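Local structure of beta-galactosidase (Geobacillus stearothermophilus, 4OIF) at residues 525-531 with 558-564. The protein probably hydrolyses terminal non-reducing beta-D-galactose residues in beta-D-galactosides, as a trimeric, zinc-binding member of glycoside hydrolase family 42. Coordinates in Å, arbitrary orientation, origin at the centre of the assembly. Numbering follows the deposited sequence.
Sequences FGMEPIE and VIKIHAA
Residues 527-531 and 558-561, parts of strands 527-534 and 555-561, pair antiparallel, their axes 4.6 Å apart at 145°. Glu528 and Lys560 form a hydrogen-bonded pair (N to O 2.9 Å both ways), flanked by the non-hydrogen-bonded pairs Met527-Ile561 and Pro529-Ile559. A beta bulge at Ile530, whose psi falls to -15°, shifts the register by one: Ile530 N binds Val558 O (2.9 Å) and Val558 N binds Glu531 O (2.8 Å). Gly526, just after helix 519-525 and with positive phi (61°), offers its O to both His562 N (2.8 Å) and Ala564 N (3.0 Å); a CB there would clash with Ala564 N.

On one face, Met527, coiled by three p rotamers, sets CE 3.7 Å from Ile559 CG2. On the other, Glu528 OE2 accepts from His562 NE2 (3.1 Å), while its OE1 salt-bridges Arg382 of the second subunit; Glu531 OE1 makes a salt bridge to Arg386 of the same subunit.

This two-stranded antiparallel sheet of the trimerisation domain lays its Met527-Ile559 face on Tyr593 and Thr582 of strands 589-594 and 579-586, while the face carrying Glu528, Lys560 and Glu531 meets the second subunit.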
ATOM      1  N   PHE A 525       7.060  19.032  39.281  1.00  9.54           N
ATOM      2  CA  PHE A 525       7.202  19.999  38.201  1.00 12.07           C
ATOM      3  C   PHE A 525       6.530  21.336  38.515  1.00 10.64           C
ATOM      4  O   PHE A 525       6.715  22.309  37.791  1.00  9.06           O
ATOM      5  CB  PHE A 525       6.632  19.415  36.902  1.00 11.59           C
ATOM      6  CG  PHE A 525       7.451  18.289  36.337  1.00 12.40           C
ATOM      7  CD1 PHE A 525       8.505  18.551  35.460  1.00  9.68           C
ATOM      8  CD2 PHE A 525       7.184  16.972  36.694  1.00  5.78           C
ATOM      9  CE1 PHE A 525       9.279  17.516  34.943  1.00  6.80           C
ATOM     10  CE2 PHE A 525       7.946  15.930  36.173  1.00 14.43           C
ATOM     11  CZ  PHE A 525       9.002  16.203  35.298  1.00  8.94           C
ATOM     12  N   GLY A 526       5.742  21.381  39.585  1.00 10.58           N
ATOM     13  CA  GLY A 526       5.059  22.609  39.957  1.00 11.86           C
ATOM     14  C   GLY A 526       4.097  23.101  38.891  1.00 15.68           C
ATOM     15  O   GLY A 526       3.838  24.290  38.770  1.00 12.81           O
ATOM     16  N   MET A 527       3.570  22.167  38.113  1.00 15.56           N
ATOM     17  CA  MET A 527       2.591  22.465  37.081  1.00 19.73           C
ATOM     18  C   MET A 527       1.854  21.172  36.724  1.00 22.49           C
ATOM     19  O   MET A 527       2.127  20.119  37.311  1.00 14.48           O
ATOM     20  CB  MET A 527       3.258  23.090  35.838  1.00 12.04           C
ATOM     21  CG  MET A 527       4.544  22.424  35.376  1.00  9.09           C
ATOM     22  SD  MET A 527       4.342  20.768  34.668  1.00 16.93           S
ATOM     23  CE  MET A 527       3.404  21.074  33.175  1.00  6.37           C
ATOM     24  N   GLU A 528       0.914  21.248  35.785  1.00 14.75           N
ATOM     25  CA  GLU A 528       0.353  20.030  35.194  1.00 14.72           C
ATOM     26  C   GLU A 528      -0.141  20.279  33.781  1.00 15.85           C
ATOM     27  O   GLU A 528      -0.535  21.398  33.433  1.00 16.89           O
ATOM     28  CB  GLU A 528      -0.777  19.470  36.053  1.00 18.58           C
ATOM     29  CG  GLU A 528      -1.892  20.445  36.360  1.00 24.01           C
ATOM     30  CD  GLU A 528      -2.934  19.845  37.294  1.00 28.86           C
ATOM     31  OE1 GLU A 528      -3.362  18.688  37.063  1.00 24.25           O
ATOM     32  OE2 GLU A 528      -3.316  20.526  38.267  1.00 30.42           O
ATOM     33  N   PRO A 529      -0.098  19.241  32.943  1.00 17.88           N
ATOM     34  CA  PRO A 529      -0.660  19.397  31.597  1.00 10.30           C
ATOM     35  C   PRO A 529      -2.173  19.228  31.653  1.00 14.74           C
ATOM     36  O   PRO A 529      -2.644  18.357  32.386  1.00 19.24           O
ATOM     37  CB  PRO A 529       0.005  18.264  30.810  1.00  9.27           C
ATOM     38  CG  PRO A 529       0.267  17.201  31.840  1.00  9.18           C
ATOM     39  CD  PRO A 529       0.486  17.903  33.157  1.00 11.91           C
ATOM     40  N   ILE A 530      -2.941  20.028  30.927  1.00  9.51           N
ATOM     41  CA  ILE A 530      -4.370  19.750  30.910  1.00 18.97           C
ATOM     42  C   ILE A 530      -4.889  19.413  29.523  1.00 12.91           C
ATOM     43  O   ILE A 530      -5.988  18.892  29.399  1.00 18.76           O
ATOM     44  CB  ILE A 530      -5.188  20.916  31.494  1.00 15.80           C
ATOM     45  CG1 ILE A 530      -5.067  22.164  30.631  1.00 16.80           C
ATOM     46  CG2 ILE A 530      -4.729  21.220  32.912  1.00 13.53           C
ATOM     47  CD1 ILE A 530      -5.811  23.355  31.217  1.00 19.54           C
ATOM     48  N   GLU A 531      -4.104  19.695  28.485  1.00 11.15           N
ATOM     49  CA  GLU A 531      -4.535  19.406  27.118  1.00  7.55           C
ATOM     50  C   GLU A 531      -3.387  19.192  26.158  1.00  8.32           C
ATOM     51  O   GLU A 531      -2.442  19.980  26.105  1.00 12.71           O
ATOM     52  CB  GLU A 531      -5.427  20.518  26.560  1.00  8.37           C
ATOM     53  CG  GLU A 531      -6.005  20.151  25.187  1.00  9.42           C
ATOM     54  CD  GLU A 531      -6.966  21.174  24.618  1.00  7.07           C
ATOM     55  OE1 GLU A 531      -7.208  22.217  25.254  1.00 11.73           O
ATOM     56  OE2 GLU A 531      -7.484  20.927  23.511  1.00 11.37           O
ATOM     57  N   VAL A 558      -1.233  22.406  26.669  1.00  9.34           N
ATOM     58  CA  VAL A 558      -1.750  23.491  27.494  1.00  8.20           C
ATOM     59  C   VAL A 558      -1.375  23.184  28.946  1.00 14.23           C
ATOM     60  O   VAL A 558      -1.555  22.062  29.415  1.00 18.30           O
ATOM     61  CB  VAL A 558      -3.278  23.671  27.341  1.00  9.00           C
ATOM     62  CG1 VAL A 558      -3.781  24.780  28.261  1.00  6.05           C
ATOM     63  CG2 VAL A 558      -3.642  24.006  25.893  1.00  1.99           C
ATOM     64  N   ILE A 559      -0.844  24.175  29.654  1.00 14.84           N
ATOM     65  CA  ILE A 559      -0.278  23.950  30.985  1.00 16.19           C
ATOM     66  C   ILE A 559      -0.872  24.829  32.095  1.00 15.43           C
ATOM     67  O   ILE A 559      -1.024  26.040  31.945  1.00 14.98           O
ATOM     68  CB  ILE A 559       1.243  24.173  30.949  1.00 16.48           C
ATOM     69  CG1 ILE A 559       1.916  23.049  30.156  1.00 15.81           C
ATOM     70  CG2 ILE A 559       1.820  24.281  32.356  1.00 14.58           C
ATOM     71  CD1 ILE A 559       3.298  23.428  29.645  1.00 12.33           C
ATOM     72  N   LYS A 560      -1.199  24.195  33.211  1.00 11.81           N
ATOM     73  CA  LYS A 560      -1.629  24.888  34.421  1.00 20.84           C
ATOM     74  C   LYS A 560      -0.458  25.053  35.406  1.00 18.03           C
ATOM     75  O   LYS A 560       0.114  24.064  35.868  1.00 20.78           O
ATOM     76  CB  LYS A 560      -2.772  24.109  35.074  1.00 19.39           C
ATOM     77  CG  LYS A 560      -3.350  24.721  36.342  1.00 38.41           C
ATOM     78  CD  LYS A 560      -4.329  23.737  36.976  1.00 44.62           C
ATOM     79  CE  LYS A 560      -5.300  24.397  37.937  1.00 40.84           C
ATOM     80  NZ  LYS A 560      -6.363  23.422  38.327  1.00 58.23           N
ATOM     81  N   ILE A 561      -0.112  26.297  35.731  1.00 14.91           N
ATOM     82  CA  ILE A 561       1.031  26.587  36.607  1.00 16.93           C
ATOM     83  C   ILE A 561       0.693  26.556  38.093  1.00 18.86           C
ATOM     84  O   ILE A 561      -0.340  27.062  38.518  1.00 20.71           O
ATOM     85  CB  ILE A 561       1.640  27.976  36.302  1.00 19.28           C
ATOM     86  CG1 ILE A 561       2.188  28.014  34.880  1.00 11.48           C
ATOM     87  CG2 ILE A 561       2.731  28.330  37.304  1.00 12.00           C
ATOM     88  CD1 ILE A 561       3.170  26.929  34.596  1.00 11.28           C
ATOM     89  N   HIS A 562       1.585  25.963  38.878  1.00 22.62           N
ATOM     90  CA  HIS A 562       1.496  26.023  40.330  1.00 21.37           C
ATOM     91  C   HIS A 562       2.700  26.767  40.905  1.00 20.71           C
ATOM     92  O   HIS A 562       2.761  27.989  40.842  1.00 19.37           O
ATOM     93  CB  HIS A 562       1.391  24.613  40.906  1.00 14.11           C
ATOM     94  CG  HIS A 562       0.165  23.883  40.459  1.00 34.30           C
ATOM     95  ND1 HIS A 562      -1.108  24.349  40.713  1.00 29.14           N
ATOM     96  CD2 HIS A 562       0.013  22.735  39.757  1.00 36.15           C
ATOM     97  CE1 HIS A 562      -1.991  23.514  40.195  1.00 31.93           C
ATOM     98  NE2 HIS A 562      -1.338  22.525  39.612  1.00 27.29           N
ATOM     99  N   ALA A 563       3.666  26.027  41.443  1.00 21.88           N
ATOM    100  CA  ALA A 563       4.882  26.628  41.983  1.00 12.75           C
ATOM    101  C   ALA A 563       5.921  26.980  40.905  1.00 23.41           C
ATOM    102  O   ALA A 563       6.847  27.759  41.152  1.00 25.45           O
ATOM    103  CB  ALA A 563       5.499  25.700  43.008  1.00  5.22           C
ATOM    104  N   ALA A 564       5.758  26.421  39.710  1.00 18.15           N
ATOM    105  CA  ALA A 564       6.802  26.485  38.690  1.00 15.51           C
ATOM    106  C   ALA A 564       7.005  27.877  38.102  1.00 17.93           C
ATOM    107  O   ALA A 564       6.115  28.714  38.106  1.00 26.93           O
ATOM    108  CB  ALA A 564       6.500  25.498  37.574  1.00 15.75           C
TER